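Local atomic coordinates of thiaminase-I (Naegleria gruberi, PDB entry 4HCY), a protein that belongs to a thiaminase family and has the two-lobed alpha/beta architecture seen in periplasmic binding proteins. Residues S120-S125 and G230-M235; P151-S156 and D204-A209. All coordinates share one frame; numbering follows the deposited sequence.

Contact 1: S120-S125 and G230-M235. With 0YN (2-{4-[(4-amino-2-methylpyrimidin-5-yl)methyl]-3-methylthiophen-2-yl}ethanol), chain G.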
loop_
_atom_site.group_PDB
_atom_site.type_symbol
_atom_site.label_atom_id
_atom_site.label_comp_id
_atom_site.label_asym_id
_atom_site.label_seq_id
_atom_site.Cartn_x
_atom_site.Cartn_y
_atom_site.Cartn_z
ATOM N N SER A 120 2.096 -2.847 2.821
ATOM C CA SER A 120 3.535 -3.054 2.779
ATOM C C SER A 120 3.816 -4.458 2.265
ATOM O O SER A 120 2.912 -5.289 2.185
ATOM C CB SER A 120 4.138 -2.885 4.176
ATOM O OG SER A 120 5.531 -3.144 4.168
ATOM N N ASN A 121 5.067 -4.723 1.907
ATOM C CA ASN A 121 5.466 -6.081 1.569
ATOM C C ASN A 121 5.820 -6.849 2.835
ATOM O O ASN A 121 6.988 -6.941 3.216
ATOM C CB ASN A 121 6.631 -6.086 0.579
ATOM C CG ASN A 121 6.233 -5.573 -0.789
ATOM O OD1 ASN A 121 5.556 -6.263 -1.551
ATOM N ND2 ASN A 121 6.656 -4.355 -1.111
ATOM N N PHE A 122 4.797 -7.385 3.491
ATOM C CA PHE A 122 4.974 -8.087 4.755
ATOM C C PHE A 122 5.592 -9.463 4.545
ATOM O O PHE A 122 5.549 -10.013 3.444
ATOM C CB PHE A 122 3.635 -8.230 5.482
ATOM C CG PHE A 122 2.950 -6.924 5.760
ATOM C CD1 PHE A 122 3.341 -6.133 6.828
ATOM C CD2 PHE A 122 1.903 -6.491 4.961
ATOM C CE1 PHE A 122 2.708 -4.933 7.091
ATOM C CE2 PHE A 122 1.266 -5.291 5.217
ATOM C CZ PHE A 122 1.670 -4.510 6.284
ATOM N N LEU A 123 6.165 -10.014 5.609
ATOM C CA LEU A 123 6.723 -11.358 5.564
ATOM C C LEU A 123 5.776 -12.353 6.218
ATOM O O LEU A 123 5.538 -12.296 7.423
ATOM C CB LEU A 123 8.084 -11.402 6.260
ATOM C CG LEU A 123 8.731 -12.784 6.373
ATOM C CD1 LEU A 123 8.918 -13.404 4.995
ATOM C CD2 LEU A 123 10.057 -12.693 7.112
ATOM N N LEU A 124 5.236 -13.262 5.416
ATOM C CA LEU A 124 4.357 -14.303 5.930
ATOM C C LEU A 124 5.159 -15.559 6.250
ATOM O O LEU A 124 5.431 -16.376 5.370
ATOM C CB LEU A 124 3.250 -14.622 4.921
ATOM C CG LEU A 124 2.214 -15.659 5.357
ATOM C CD1 LEU A 124 1.513 -15.213 6.629
ATOM C CD2 LEU A 124 1.207 -15.917 4.245
ATOM N N SER A 125 5.542 -15.703 7.515
ATOM C CA SER A 125 6.344 -16.841 7.947
ATOM C C SER A 125 5.477 -18.002 8.424
ATOM O O SER A 125 4.522 -17.814 9.179
ATOM C CB SER A 125 7.323 -16.422 9.048
ATOM O OG SER A 125 7.136 -15.063 9.408
ATOM N N GLY A 230 4.785 -10.065 0.305
ATOM C CA GLY A 230 3.800 -9.429 -0.549
ATOM C C GLY A 230 2.812 -8.575 0.222
ATOM O O GLY A 230 2.971 -8.352 1.423
ATOM N N TYR A 231 1.791 -8.093 -0.478
ATOM C CA TYR A 231 0.757 -7.273 0.139
ATOM C C TYR A 231 -0.085 -8.114 1.091
ATOM O O TYR A 231 -0.215 -9.325 0.910
ATOM C CB TYR A 231 -0.141 -6.647 -0.930
ATOM C CG TYR A 231 0.598 -5.801 -1.941
ATOM C CD1 TYR A 231 1.732 -5.084 -1.582
ATOM C CD2 TYR A 231 0.162 -5.721 -3.257
ATOM C CE1 TYR A 231 2.411 -4.309 -2.505
ATOM C CE2 TYR A 231 0.833 -4.950 -4.187
ATOM C CZ TYR A 231 1.956 -4.246 -3.806
ATOM O OH TYR A 231 2.626 -3.478 -4.731
ATOM N N SER A 232 -0.653 -7.468 2.103
ATOM C CA SER A 232 -1.516 -8.155 3.055
ATOM C C SER A 232 -2.771 -8.667 2.358
ATOM O O SER A 232 -3.318 -9.706 2.725
ATOM C CB SER A 232 -1.892 -7.221 4.207
ATOM O OG SER A 232 -2.490 -6.032 3.724
ATOM N N GLU A 233 -3.208 -7.932 1.339
ATOM C CA GLU A 233 -4.400 -8.288 0.579
ATOM C C GLU A 233 -4.211 -9.584 -0.201
ATOM O O GLU A 233 -5.175 -10.297 -0.479
ATOM C CB GLU A 233 -4.772 -7.162 -0.388
ATOM C CG GLU A 233 -4.892 -5.795 0.257
ATOM C CD GLU A 233 -3.584 -5.032 0.243
ATOM O OE1 GLU A 233 -3.187 -4.508 1.306
ATOM O OE2 GLU A 233 -2.958 -4.955 -0.834
ATOM N N SER A 234 -2.965 -9.884 -0.552
ATOM C CA SER A 234 -2.658 -11.062 -1.355
ATOM C C SER A 234 -2.739 -12.355 -0.547
ATOM O O SER A 234 -2.672 -13.449 -1.107
ATOM C CB SER A 234 -1.273 -10.928 -1.993
ATOM O OG SER A 234 -0.266 -10.787 -1.005
ATOM N N MET A 235 -2.885 -12.227 0.768
ATOM C CA MET A 235 -2.943 -13.388 1.648
ATOM C C MET A 235 -4.372 -13.670 2.108
ATOM O O MET A 235 -4.593 -14.508 2.981
ATOM C CB MET A 235 -2.058 -13.169 2.878
ATOM C CG MET A 235 -0.777 -12.394 2.617
ATOM S SD MET A 235 0.053 -11.956 4.158
ATOM C CE MET A 235 1.308 -10.823 3.568
HETATM C C2A 0YN G . -4.196 -0.935 -0.167
HETATM C C35 0YN G . 0.372 -0.983 -3.630
HETATM C C2 0YN G . -1.277 -1.760 -5.431
HETATM S S1 0YN G . -1.394 -1.841 -7.160
HETATM C C5 0YN G . 0.150 -1.142 -7.465
HETATM C C4 0YN G . 0.789 -0.838 -6.153
HETATM C C4A 0YN G . 2.150 -0.213 -5.991
HETATM C C5A 0YN G . 0.538 -0.995 -8.917
HETATM C C5B 0YN G . 1.815 -1.773 -9.203
HETATM O O5G 0YN G . 2.049 -1.798 -10.613
HETATM N "N1'" 0YN G . -2.425 -2.123 -1.413
HETATM C "C2'" 0YN G . -2.997 -0.947 -1.075
HETATM N "N3'" 0YN G . -2.501 0.218 -1.548
HETATM C "C4'" 0YN G . -1.428 0.224 -2.364
HETATM N "N4'" 0YN G . -0.937 1.394 -2.835
HETATM C "C5'" 0YN G . -0.834 -0.972 -2.718
HETATM C "C6'" 0YN G . -1.358 -2.158 -2.218
HETATM C C3 0YN G . -0.045 -1.193 -5.068
#
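F122 and G230 form an antiparallel hydrogen-bonded pair, in which G230 N donates to F122 O over 3.2 Å. The return bond, F122 N to G230 O, is bent to 130° at the hydrogen and weak. Next to this bridge, N121 makes an inverse gamma turn, and its CA-H adds a contact to G230 O.

The close packing is apolar and lies on the F122 side. With CG anti to its carbonyl carbon (chi1 -58°), the F122 ring brings CE2 to 3.8 Å from S232 CB, while S120 CB sits over one face near the rim. The extended M235 chain carries its CE to 4.0 Å from F122 CB. Its SD meets L124 CD2 at 4.1 Å, the two side chains running antiparallel alongside one another. F318 of helix 317-328 covers M235 and S232.

Contact is sparser where N121 and Y231, both partly exposed, run side by side with amide and ring planes 29° apart. N121 OD1 comes within 3.8 Å of Y231 CE1, S120 O lies at the edge of the phenol ring, and 0YN C6' lies over the centre of one face. E233 OE2 comes within 2.9 Å of 0YN N1', and D263 OD1 is hydrogen-bonded to 0YN. The loop after strand 227-230 thus supplies Y231 and E233 to the ligand pocket, and the end of strand 114-125 backs it.

Contact 2: P151-S156 and D204-A209; sequences PDVASS and DSTVVA
P151 and A209 mark one end of a backbone approach without cross-segment hydrogen bonds, their CA atoms 6.4 Å apart, and A154 and V208 come closer still, at 5.9 Å between CA atoms. The side chains that fill the gap are small. A154 CB meets the methyl T206 CG2 at 3.7 Å and lies 3.8 Å from the carbonyl oxygen V207 O. T206 presents both branches to the helix: with CG2 anti to the backbone N, the methyl faces A154, while OG1 passes V153 CG1 at 4.0 Å. That hydroxyl is hydrogen-bonded to I202 O of helix 193-204. V153 continues into the interior against Y199 and L203 of helix 193-204 and L164 of helix 158-169.

At its C-terminal end the short helix holds itself together. P151 O accepts from both S155 N and S155 OG, which reach it from opposite faces of its plane, the hydroxyl at 2.8 Å. S156 then takes positive phi, S157 N turns back to D152 O, and S156 N makes a weak bond to V153 O. This is a Schellman motif, closing helix 151-154 alongside the loop between helices 193-204 and 211-219.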
loop_
_atom_site.group_PDB
_atom_site.type_symbol
_atom_site.label_atom_id
_atom_site.label_comp_id
_atom_site.label_asym_id
_atom_site.label_seq_id
_atom_site.Cartn_x
_atom_site.Cartn_y
_atom_site.Cartn_z
ATOM N N PRO A 151 6.494 -12.924 -5.532
ATOM C CA PRO A 151 5.971 -12.852 -6.903
ATOM C C PRO A 151 6.354 -11.577 -7.651
ATOM O O PRO A 151 6.784 -11.656 -8.801
ATOM C CB PRO A 151 4.454 -12.903 -6.698
ATOM C CG PRO A 151 4.277 -13.634 -5.418
ATOM C CD PRO A 151 5.425 -13.198 -4.555
ATOM N N ASP A 152 6.200 -10.425 -7.007
ATOM C CA ASP A 152 6.481 -9.148 -7.657
ATOM C C ASP A 152 7.963 -8.958 -7.982
ATOM O O ASP A 152 8.314 -8.200 -8.886
ATOM C CB ASP A 152 5.965 -7.984 -6.809
ATOM C CG ASP A 152 4.458 -7.833 -6.888
ATOM O OD1 ASP A 152 3.870 -8.248 -7.909
ATOM O OD2 ASP A 152 3.860 -7.293 -5.931
ATOM N N VAL A 153 8.826 -9.647 -7.243
ATOM C CA VAL A 153 10.262 -9.593 -7.500
ATOM C C VAL A 153 10.653 -10.622 -8.555
ATOM O O VAL A 153 11.469 -10.347 -9.437
ATOM C CB VAL A 153 11.075 -9.818 -6.210
ATOM C CG1 VAL A 153 12.534 -10.120 -6.530
ATOM C CG2 VAL A 153 10.966 -8.605 -5.307
ATOM N N ALA A 154 10.052 -11.804 -8.466
ATOM C CA ALA A 154 10.300 -12.865 -9.433
ATOM C C ALA A 154 9.821 -12.465 -10.825
ATOM O O ALA A 154 10.425 -12.839 -11.829
ATOM C CB ALA A 154 9.625 -14.155 -8.990
ATOM N N SER A 155 8.736 -11.701 -10.877
ATOM C CA SER A 155 8.159 -11.275 -12.147
ATOM C C SER A 155 8.693 -9.910 -12.578
ATOM O O SER A 155 8.387 -9.434 -13.673
ATOM C CB SER A 155 6.633 -11.234 -12.056
ATOM O OG SER A 155 6.201 -10.242 -11.141
ATOM N N SER A 156 9.489 -9.295 -11.706
ATOM C CA SER A 156 10.071 -7.977 -11.956
ATOM C C SER A 156 9.019 -6.921 -12.289
ATOM O O SER A 156 9.092 -6.268 -13.330
ATOM C CB SER A 156 11.130 -8.044 -13.061
ATOM O OG SER A 156 12.244 -8.818 -12.652
ATOM N N ASP A 204 17.867 -13.864 -6.076
ATOM C CA ASP A 204 18.433 -15.210 -6.060
ATOM C C ASP A 204 17.747 -16.076 -5.009
ATOM O O ASP A 204 17.590 -17.283 -5.193
ATOM C CB ASP A 204 19.942 -15.167 -5.800
ATOM C CG ASP A 204 20.729 -14.696 -7.008
ATOM O OD1 ASP A 204 20.216 -14.818 -8.140
ATOM O OD2 ASP A 204 21.866 -14.210 -6.824
ATOM N N SER A 205 17.340 -15.452 -3.909
ATOM C CA SER A 205 16.652 -16.159 -2.835
ATOM C C SER A 205 15.165 -16.311 -3.135
ATOM O O SER A 205 14.408 -16.823 -2.311
ATOM C CB SER A 205 16.842 -15.428 -1.505
ATOM O OG SER A 205 18.209 -15.380 -1.139
ATOM N N THR A 206 14.753 -15.867 -4.318
ATOM C CA THR A 206 13.347 -15.903 -4.703
ATOM C C THR A 206 13.029 -17.055 -5.655
ATOM O O THR A 206 13.664 -17.208 -6.698
ATOM C CB THR A 206 12.901 -14.572 -5.341
ATOM O OG1 THR A 206 13.038 -13.513 -4.384
ATOM C CG2 THR A 206 11.451 -14.654 -5.792
ATOM N N VAL A 207 12.039 -17.860 -5.281
ATOM C CA VAL A 207 11.596 -18.977 -6.106
ATOM C C VAL A 207 10.787 -18.462 -7.291
ATOM O O VAL A 207 10.037 -17.495 -7.166
ATOM C CB VAL A 207 10.722 -19.956 -5.296
ATOM C CG1 VAL A 207 10.553 -21.269 -6.047
ATOM C CG2 VAL A 207 11.331 -20.201 -3.927
ATOM N N VAL A 208 10.943 -19.108 -8.442
ATOM C CA VAL A 208 10.186 -18.734 -9.629
ATOM C C VAL A 208 8.764 -19.278 -9.537
ATOM O O VAL A 208 8.441 -20.307 -10.133
ATOM C CB VAL A 208 10.855 -19.256 -10.914
ATOM C CG1 VAL A 208 10.231 -18.604 -12.140
ATOM C CG2 VAL A 208 12.350 -18.990 -10.873
ATOM N N ALA A 209 7.919 -18.587 -8.779
ATOM C CA ALA A 209 6.537 -19.013 -8.590
ATOM C C ALA A 209 5.604 -17.823 -8.392
ATOM O O ALA A 209 5.937 -16.870 -7.687
ATOM C CB ALA A 209 6.434 -19.971 -7.413
#

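From the N terminus, the chain first runs through S120-S125 at the end of strand 114-125, then, after helix 136-143, through the short helix at P151-S156. After helices 158-169 and 193-204 it returns at D204-A209, and contact 2 closes this inner loop. Helix 211-219 and strand 227-230 follow, and G230-M235, starting at that strand's last residue, closes the outer loop in contact 1, so contact 2 is nested inside it. The two centres lie 14 Å apart, and the contacts meet where Y231 CZ packs 4.2 Å from D152 OD2. Contact 1 joins strands of the mixed sheet beside 0YN, whereas contact 2 sets helix 151-154 against the 204-209 loop, farther from the chain's centre.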